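Local coordinates for protein microbial collagenase (Bacillus anthracis, PDB 5SV5) that forms the pre-peptidase C-terminal domain of a putative collagen-degrading metalloprotease, a sodium-binding beta-sandwich module that probably assists the enzyme in engaging its substrate, at residues A[39-44]-A[86-91]; A[51-56]-A[77-82]. One frame throughout, in Å; residues are numbered along the deposited sequence.

Contact 1: residues A[39-44]-A[86-91]; sequences IDISVL and YYLYVY
With CG1 of Ile41 at chi1 -60°, its other branch, CG2, falls anti to the backbone N and faces Leu88. Leu88 answers with an extended side chain: CG is anti to N (chi1 172°) and CD2 continues anti to CA, which carries this methyl across to Ile41. Ile41 CG2 and Leu88 CD2 meet at 4.3 Å, methyl against methyl. Two residues further along both strands, Val43 and Val90 also meet through one branch each, Val43 CG2 lying 4.4 Å from Val90 CG2. These are loose van der Waals contacts between buried apolar groups. The CA atoms are 9.5 Å apart at Ile41 and Leu88 and 8.3 Å at Val43 and Val90, a spacing that belongs to two layers of a beta sandwich facing each other, and the two strands run in roughly the same direction. Leu102 fills in beside Val43 and Leu88, Tyr100 beside Val43 and Val90, and Trp53 packs on both Val43 and Leu88. Strand 37-45 is hydrogen-bonded in its layer between strands 74-81 and 98-104, while strand 84-92 lies between 26-33 and 51-57, placing the contact in the middle of the sandwich.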
ATOM      1  N   ILE A  39       2.795  -1.644 -13.106  0.50 11.28           N
ATOM      2  CA  ILE A  39       1.587  -1.884 -12.375  0.50 12.10           C
ATOM      3  C   ILE A  39       1.093  -0.515 -11.923  0.50 11.72           C
ATOM      4  O   ILE A  39       1.770   0.508 -12.089  0.50 12.33           O
ATOM      5  CB  ILE A  39       1.798  -2.873 -11.214  0.50 11.44           C
ATOM      6  CG1 ILE A  39       2.885  -2.368 -10.262  0.50 11.55           C
ATOM      7  CG2 ILE A  39       2.194  -4.234 -11.772  0.50 11.57           C
ATOM      8  CD1 ILE A  39       3.044  -3.218  -9.017  0.50 11.70           C
ATOM      9  N   ASP A  40      -0.127  -0.524 -11.422  1.00 11.49           N
ATOM     10  CA  ASP A  40      -0.817   0.641 -10.934  1.00 10.96           C
ATOM     11  C   ASP A  40      -1.283   0.344  -9.517  1.00  9.42           C
ATOM     12  O   ASP A  40      -2.012  -0.623  -9.308  1.00 11.67           O
ATOM     13  CB  ASP A  40      -2.015   0.945 -11.837  1.00 14.76           C
ATOM     14  CG  ASP A  40      -2.590   2.287 -11.567  1.00 17.86           C
ATOM     15  OD1 ASP A  40      -3.310   2.427 -10.580  1.00 18.40           O
ATOM     16  OD2 ASP A  40      -2.285   3.218 -12.323  1.00 22.28           O
ATOM     17  N   ILE A  41      -0.831   1.136  -8.543  1.00  7.51           N
ATOM     18  CA  ILE A  41      -1.275   1.016  -7.148  1.00  7.51           C
ATOM     19  C   ILE A  41      -2.013   2.299  -6.798  1.00  7.26           C
ATOM     20  O   ILE A  41      -1.441   3.389  -6.899  1.00  7.98           O
ATOM     21  CB  ILE A  41      -0.107   0.763  -6.178  1.00  8.12           C
ATOM     22  CG1 ILE A  41       0.607  -0.543  -6.539  1.00  9.23           C
ATOM     23  CG2 ILE A  41      -0.600   0.736  -4.735  1.00  8.92           C
ATOM     24  CD1 ILE A  41       1.824  -0.852  -5.704  1.00 11.19           C
ATOM     25  N   SER A  42      -3.272   2.162  -6.385  1.00  7.39           N
ATOM     26  CA  SER A  42      -4.102   3.301  -6.066  1.00  7.70           C
ATOM     27  C   SER A  42      -4.858   3.042  -4.779  1.00  7.31           C
ATOM     28  O   SER A  42      -5.505   2.004  -4.638  1.00  9.05           O
ATOM     29  CB  SER A  42      -5.092   3.529  -7.211  1.00 10.49           C
ATOM     30  OG  SER A  42      -5.986   4.577  -6.966  1.00 13.82           O
ATOM     31  N   VAL A  43      -4.780   3.990  -3.853  1.00  6.82           N
ATOM     32  CA  VAL A  43      -5.541   3.947  -2.610  1.00  6.88           C
ATOM     33  C   VAL A  43      -6.472   5.146  -2.575  1.00  6.87           C
ATOM     34  O   VAL A  43      -6.026   6.281  -2.729  1.00  8.14           O
ATOM     35  CB  VAL A  43      -4.615   3.941  -1.377  1.00  7.72           C
ATOM     36  CG1 VAL A  43      -5.415   4.089  -0.088  1.00  9.26           C
ATOM     37  CG2 VAL A  43      -3.792   2.653  -1.354  1.00  7.97           C
ATOM     38  N   LEU A  44      -7.764   4.882  -2.392  1.00  6.77           N
ATOM     39  CA  LEU A  44      -8.763   5.941  -2.254  1.00  7.16           C
ATOM     40  C   LEU A  44      -8.902   6.239  -0.766  1.00  6.93           C
ATOM     41  O   LEU A  44      -9.298   5.380   0.026  1.00  7.57           O
ATOM     42  CB  LEU A  44     -10.100   5.514  -2.861  1.00  7.95           C
ATOM     43  CG  LEU A  44     -10.002   5.108  -4.343  1.00  9.92           C
ATOM     44  CD1 LEU A  44     -11.354   4.665  -4.883  1.00 11.39           C
ATOM     45  CD2 LEU A  44      -9.339   6.148  -5.223  1.00 13.30           C
ATOM     46  N   TYR A  86       6.841  -8.387  -3.036  1.00  8.62           N
ATOM     47  CA  TYR A  86       6.707  -7.016  -2.583  1.00  8.37           C
ATOM     48  C   TYR A  86       5.918  -6.935  -1.282  1.00  8.24           C
ATOM     49  O   TYR A  86       5.021  -7.752  -1.027  1.00  9.11           O
ATOM     50  CB  TYR A  86       5.952  -6.186  -3.639  1.00  9.16           C
ATOM     51  CG  TYR A  86       6.782  -5.881  -4.852  1.00  8.99           C
ATOM     52  CD1 TYR A  86       6.921  -6.810  -5.879  1.00  9.52           C
ATOM     53  CD2 TYR A  86       7.462  -4.677  -4.969  1.00  9.30           C
ATOM     54  CE1 TYR A  86       7.715  -6.542  -6.989  1.00  9.91           C
ATOM     55  CE2 TYR A  86       8.235  -4.386  -6.081  1.00  9.68           C
ATOM     56  CZ  TYR A  86       8.358  -5.324  -7.087  1.00  9.95           C
ATOM     57  OH  TYR A  86       9.150  -5.023  -8.183  1.00 11.16           O
ATOM     58  N   TYR A  87       6.251  -5.915  -0.492  0.50  8.03           N
ATOM     59  CA  TYR A  87       5.523  -5.557   0.714  0.50  8.11           C
ATOM     60  C   TYR A  87       5.015  -4.132   0.523  0.50  7.46           C
ATOM     61  O   TYR A  87       5.785  -3.223   0.205  0.50  7.57           O
ATOM     62  CB  TYR A  87       6.398  -5.657   1.955  0.50  9.42           C
ATOM     63  CG  TYR A  87       6.840  -7.066   2.235  0.50 10.99           C
ATOM     64  CD1 TYR A  87       5.953  -8.007   2.749  0.50 12.41           C
ATOM     65  CD2 TYR A  87       8.141  -7.466   1.983  0.50 12.46           C
ATOM     66  CE1 TYR A  87       6.355  -9.306   2.997  0.50 14.52           C
ATOM     67  CE2 TYR A  87       8.558  -8.760   2.240  0.50 14.49           C
ATOM     68  CZ  TYR A  87       7.659  -9.675   2.747  0.50 15.48           C
ATOM     69  OH  TYR A  87       8.051 -10.968   3.004  0.50 18.13           O
ATOM     70  N   LEU A  88       3.704  -3.975   0.677  1.00  7.39           N
ATOM     71  CA  LEU A  88       2.999  -2.703   0.531  1.00  7.30           C
ATOM     72  C   LEU A  88       2.466  -2.294   1.902  1.00  7.23           C
ATOM     73  O   LEU A  88       1.721  -3.048   2.542  1.00  8.57           O
ATOM     74  CB  LEU A  88       1.845  -2.887  -0.458  1.00  7.52           C
ATOM     75  CG  LEU A  88       0.881  -1.709  -0.601  1.00  8.45           C
ATOM     76  CD1 LEU A  88       1.574  -0.464  -1.142  1.00  8.39           C
ATOM     77  CD2 LEU A  88      -0.288  -2.093  -1.481  1.00  9.75           C
ATOM     78  N   TYR A  89       2.834  -1.090   2.338  1.00  7.07           N
ATOM     79  CA  TYR A  89       2.431  -0.552   3.637  1.00  7.43           C
ATOM     80  C   TYR A  89       1.482   0.609   3.401  1.00  7.22           C
ATOM     81  O   TYR A  89       1.871   1.607   2.795  1.00  8.01           O
ATOM     82  CB  TYR A  89       3.664  -0.060   4.419  1.00  8.15           C
ATOM     83  CG  TYR A  89       4.662  -1.165   4.673  1.00  8.61           C
ATOM     84  CD1 TYR A  89       5.607  -1.532   3.713  1.00  9.66           C
ATOM     85  CD2 TYR A  89       4.653  -1.869   5.864  1.00 10.81           C
ATOM     86  CE1 TYR A  89       6.485  -2.578   3.925  1.00 11.14           C
ATOM     87  CE2 TYR A  89       5.535  -2.920   6.085  1.00 12.63           C
ATOM     88  CZ  TYR A  89       6.441  -3.268   5.105  1.00 12.46           C
ATOM     89  OH  TYR A  89       7.318  -4.300   5.299  1.00 16.17           O
ATOM     90  N   VAL A  90       0.233   0.459   3.849  1.00  7.33           N
ATOM     91  CA  VAL A  90      -0.787   1.509   3.781  1.00  7.14           C
ATOM     92  C   VAL A  90      -0.941   2.020   5.208  1.00  7.47           C
ATOM     93  O   VAL A  90      -1.281   1.239   6.104  1.00  8.46           O
ATOM     94  CB  VAL A  90      -2.113   0.960   3.224  1.00  7.75           C
ATOM     95  CG1 VAL A  90      -3.160   2.058   3.186  1.00  8.35           C
ATOM     96  CG2 VAL A  90      -1.908   0.313   1.857  1.00  8.51           C
ATOM     97  N   TYR A  91      -0.669   3.301   5.445  1.00  7.49           N
ATOM     98  CA  TYR A  91      -0.564   3.755   6.822  1.00  7.95           C
ATOM     99  C   TYR A  91      -0.977   5.205   6.981  1.00  7.59           C
ATOM    100  O   TYR A  91      -0.963   5.988   6.028  1.00  7.93           O
ATOM    101  CB  TYR A  91       0.868   3.528   7.356  1.00  8.94           C
ATOM    102  CG  TYR A  91       1.938   4.406   6.734  1.00  9.44           C
ATOM    103  CD1 TYR A  91       2.551   4.060   5.536  1.00 10.55           C
ATOM    104  CD2 TYR A  91       2.316   5.584   7.344  1.00 10.98           C
ATOM    105  CE1 TYR A  91       3.536   4.856   4.981  1.00 13.17           C
ATOM    106  CE2 TYR A  91       3.296   6.394   6.797  1.00 12.75           C
ATOM    107  CZ  TYR A  91       3.907   6.025   5.614  1.00 13.52           C
ATOM    108  OH  TYR A  91       4.890   6.807   5.043  1.00 17.70           O
TER

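Contact 2: residues A[51-56]-A[77-82]; sequences MTWVLH and ANFNAK
Ala77 meets Trp53 at the edge of the indole, near the plane of the ring: its CB is 3.5 Å from Trp53 CH2 and 3.6 Å from CZ2, a snug fit of a methyl against the six-membered ring. The backbone N of Ala77 lies in the ring plane at the same edge. Aliphatic-to-aromatic packing continues at Leu55, whose extended side chain, with CG anti to the backbone N (chi1 -178°) and CD2 anti to CA, brings CD2 to 3.5 Å from Phe79 CZ. That approach is oblique to the phenyl ring. Between the two aromatic rings the touch is slight, Trp53 CH2 standing 4.5 Å from Phe79 CE1. Both Phe79 contacts describe one of its two modelled positions. The polar end of the indole is held separately, by a hydrogen bond from NE1 to the carbonyl of Ile75, which helps fix how the ring is turned. Strands 51-56 and 77-81 run nearly parallel, 9° apart, with their axes 10.8 Å from each other. Strand 66-71 pairs with both strands 51-57 and 74-81, and its Ala66 touches Trp53 and Phe79; strand 37-45 adds Ile41 and Val43 against the indole and Ile39 against Phe79.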
HETATM    1  N   MSE A  51      -2.878  10.028   5.379  1.00  7.87           N
HETATM    2  CA  MSE A  51      -2.434   8.654   5.089  1.00  7.70           C
HETATM    3  C   MSE A  51      -1.708   8.608   3.762  1.00  7.54           C
HETATM    4  O   MSE A  51      -1.831   9.515   2.919  1.00  8.44           O
HETATM    5  CB  MSE A  51      -3.610   7.668   5.150  1.00  7.95           C
HETATM    6  CG  MSE A  51      -4.594   7.922   4.001  1.00  8.00           C
HETATM    7 SE   MSE A  51      -5.990   6.521   3.911  1.00  8.15          SE
HETATM    8  CE  MSE A  51      -4.772   5.052   3.460  1.00  8.96           C
ATOM      9  N   THR A  52      -0.944   7.540   3.583  1.00  7.54           N
ATOM     10  CA  THR A  52      -0.198   7.333   2.359  1.00  7.54           C
ATOM     11  C   THR A  52       0.134   5.851   2.227  1.00  7.16           C
ATOM     12  O   THR A  52      -0.359   5.025   2.998  1.00  7.55           O
ATOM     13  CB  THR A  52       1.052   8.237   2.312  1.00  9.25           C
ATOM     14  OG1 THR A  52       1.589   8.228   0.993  1.00 10.80           O
ATOM     15  CG2 THR A  52       2.098   7.824   3.318  1.00 11.18           C
ATOM     16  N   TRP A  53       0.952   5.507   1.234  1.00  7.27           N
ATOM     17  CA  TRP A  53       1.472   4.156   1.147  1.00  7.04           C
ATOM     18  C   TRP A  53       2.895   4.187   0.601  1.00  6.91           C
ATOM     19  O   TRP A  53       3.287   5.121  -0.120  1.00  7.32           O
ATOM     20  CB  TRP A  53       0.571   3.230   0.302  1.00  7.28           C
ATOM     21  CG  TRP A  53       0.414   3.584  -1.150  1.00  6.77           C
ATOM     22  CD1 TRP A  53      -0.644   4.228  -1.708  1.00  7.16           C
ATOM     23  CD2 TRP A  53       1.324   3.297  -2.224  1.00  6.54           C
ATOM     24  NE1 TRP A  53      -0.458   4.372  -3.069  1.00  7.17           N
ATOM     25  CE2 TRP A  53       0.751   3.813  -3.408  1.00  6.65           C
ATOM     26  CE3 TRP A  53       2.569   2.655  -2.301  1.00  6.99           C
ATOM     27  CZ2 TRP A  53       1.393   3.715  -4.655  1.00  7.14           C
ATOM     28  CZ3 TRP A  53       3.208   2.586  -3.529  1.00  7.29           C
ATOM     29  CH2 TRP A  53       2.619   3.105  -4.690  1.00  7.21           C
ATOM     30  N   VAL A  54       3.668   3.167   0.971  1.00  7.09           N
ATOM     31  CA  VAL A  54       5.005   2.948   0.433  1.00  7.27           C
ATOM     32  C   VAL A  54       5.145   1.460   0.091  1.00  7.00           C
ATOM     33  O   VAL A  54       4.499   0.602   0.703  1.00  7.72           O
ATOM     34  CB  VAL A  54       6.135   3.403   1.381  1.00  8.56           C
ATOM     35  CG1 VAL A  54       6.075   4.886   1.647  1.00 10.49           C
ATOM     36  CG2 VAL A  54       6.175   2.609   2.681  1.00  9.51           C
ATOM     37  N   LEU A  55       6.004   1.166  -0.877  1.00  7.37           N
ATOM     38  CA  LEU A  55       6.200  -0.184  -1.386  1.00  7.19           C
ATOM     39  C   LEU A  55       7.669  -0.555  -1.369  1.00  7.33           C
ATOM     40  O   LEU A  55       8.506   0.242  -1.822  1.00  8.25           O
ATOM     41  CB  LEU A  55       5.695  -0.253  -2.832  1.00  7.38           C
ATOM     42  CG  LEU A  55       5.764  -1.615  -3.524  1.00  7.74           C
ATOM     43  CD1 LEU A  55       4.688  -2.546  -3.002  1.00  8.23           C
ATOM     44  CD2 LEU A  55       5.649  -1.447  -5.035  1.00  8.65           C
ATOM     45  N   HIS A  56       7.987  -1.757  -0.882  1.00  7.54           N
ATOM     46  CA  HIS A  56       9.331  -2.294  -0.943  1.00  8.10           C
ATOM     47  C   HIS A  56       9.353  -3.620  -1.682  1.00  8.39           C
ATOM     48  O   HIS A  56       8.535  -4.504  -1.415  1.00  9.26           O
ATOM     49  CB  HIS A  56       9.916  -2.543   0.462  1.00  9.27           C
ATOM     50  CG  HIS A  56      10.165  -1.299   1.240  1.00  9.80           C
ATOM     51  ND1 HIS A  56      11.300  -0.547   1.076  1.00 10.18           N
ATOM     52  CD2 HIS A  56       9.424  -0.658   2.169  1.00 12.88           C
ATOM     53  CE1 HIS A  56      11.247   0.502   1.879  1.00 11.24           C
ATOM     54  NE2 HIS A  56      10.110   0.466   2.542  1.00 13.81           N
ATOM     55  N   ALA A  77       0.404   5.553  -7.830  1.00  7.02           N
ATOM     56  CA  ALA A  77       1.658   5.432  -8.578  1.00  7.13           C
ATOM     57  C   ALA A  77       1.441   4.435  -9.712  1.00  7.20           C
ATOM     58  O   ALA A  77       0.654   3.498  -9.583  1.00  8.13           O
ATOM     59  CB  ALA A  77       2.802   4.951  -7.706  1.00  8.18           C
ATOM     60  N   ASN A  78       2.272   4.528 -10.747  0.50  7.41           N
ATOM     61  CA  ASN A  78       2.272   3.550 -11.849  0.50  7.58           C
ATOM     62  C   ASN A  78       3.724   3.459 -12.312  0.50  7.52           C
ATOM     63  O   ASN A  78       4.317   4.468 -12.731  0.50  7.67           O
ATOM     64  CB  ASN A  78       1.312   4.006 -12.946  0.50  7.81           C
ATOM     65  CG  ASN A  78       1.221   3.042 -14.102  0.50 11.40           C
ATOM     66  OD1 ASN A  78       2.232   2.616 -14.655  0.50 11.74           O
ATOM     67  ND2 ASN A  78      -0.003   2.749 -14.520  0.50 12.08           N
ATOM     68  N   PHE A  79       4.306   2.264 -12.220  0.60  8.43           N
ATOM     69  CA  PHE A  79       5.739   2.136 -12.341  0.60  8.91           C
ATOM     70  C   PHE A  79       6.043   0.730 -12.763  0.60 10.02           C
ATOM     71  O   PHE A  79       5.277  -0.192 -12.510  0.60 10.45           O
ATOM     72  CB  PHE A  79       6.344   2.403 -10.964  0.60 10.03           C
ATOM     73  CG  PHE A  79       5.748   1.530  -9.904  0.60 12.33           C
ATOM     74  CD1 PHE A  79       4.516   1.846  -9.338  0.60 12.13           C
ATOM     75  CD2 PHE A  79       6.358   0.338  -9.547  0.60 12.77           C
ATOM     76  CE1 PHE A  79       3.923   1.013  -8.411  0.60 12.54           C
ATOM     77  CE2 PHE A  79       5.771  -0.496  -8.606  0.60 12.98           C
ATOM     78  CZ  PHE A  79       4.557  -0.151  -8.041  0.60 13.00           C
ATOM     79  N   ASN A  80       7.192   0.563 -13.380  1.00 10.93           N
ATOM     80  CA  ASN A  80       7.623  -0.752 -13.832  1.00 12.63           C
ATOM     81  C   ASN A  80       8.198  -1.519 -12.649  1.00 13.22           C
ATOM     82  O   ASN A  80       9.166  -1.094 -12.030  1.00 16.11           O
ATOM     83  CB  ASN A  80       8.650  -0.614 -14.943  1.00 14.74           C
ATOM     84  CG  ASN A  80       8.850  -1.910 -15.701  1.00 17.56           C
ATOM     85  OD1 ASN A  80       9.822  -2.608 -15.479  1.00 21.41           O
ATOM     86  ND2 ASN A  80       7.889  -2.268 -16.553  1.00 18.57           N
ATOM     87  N   ALA A  81       7.552  -2.632 -12.322  1.00 13.69           N
ATOM     88  CA  ALA A  81       7.929  -3.492 -11.202  1.00 13.27           C
ATOM     89  C   ALA A  81       8.721  -4.689 -11.683  1.00 13.90           C
ATOM     90  O   ALA A  81       8.246  -5.467 -12.513  1.00 15.37           O
ATOM     91  CB  ALA A  81       6.685  -3.980 -10.488  1.00 13.17           C
ATOM     92  N   LYS A  82       9.936  -4.826 -11.166  1.00 14.19           N
ATOM     93  CA  LYS A  82      10.753  -5.992 -11.473  1.00 14.19           C
ATOM     94  C   LYS A  82      10.181  -7.224 -10.758  1.00 12.19           C
ATOM     95  O   LYS A  82       9.411  -7.109  -9.799  1.00 11.69           O
ATOM     96  CB  LYS A  82      12.211  -5.750 -11.096  1.00 16.41           C
ATOM     97  CG  LYS A  82      12.468  -5.705  -9.611  1.00 15.62           C
ATOM     98  CD  LYS A  82      13.930  -5.384  -9.356  1.00 31.54           C
ATOM     99  CE  LYS A  82      14.240  -5.283  -7.875  1.00 31.61           C
ATOM    100  NZ  LYS A  82      15.680  -4.983  -7.645  1.00 33.19           N
TER

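From the N terminus, strand 37-45 supplies the first half of contact 1 and strand 51-57, next along the chain, the first half of contact 2. The chain then passes through 66-71 and returns as 74-81, closing contact 2; strand 84-92 follows and closes contact 1, so the shorter loop sits wholly within the longer. Partners also pair crosswise in the sheet: 37-45 lies beside 74-81, and 84-92 beside 51-57, where Tyr87 N to His56 O (2.8 Å) and Tyr89 N to Val54 O (2.9 Å) are probable hydrogen bonds. Contact 1 spans the sandwich at its middle, from 37-45 to 84-92, and contact 2 links their neighbours 74-81 and 51-57 beside strand 66-71.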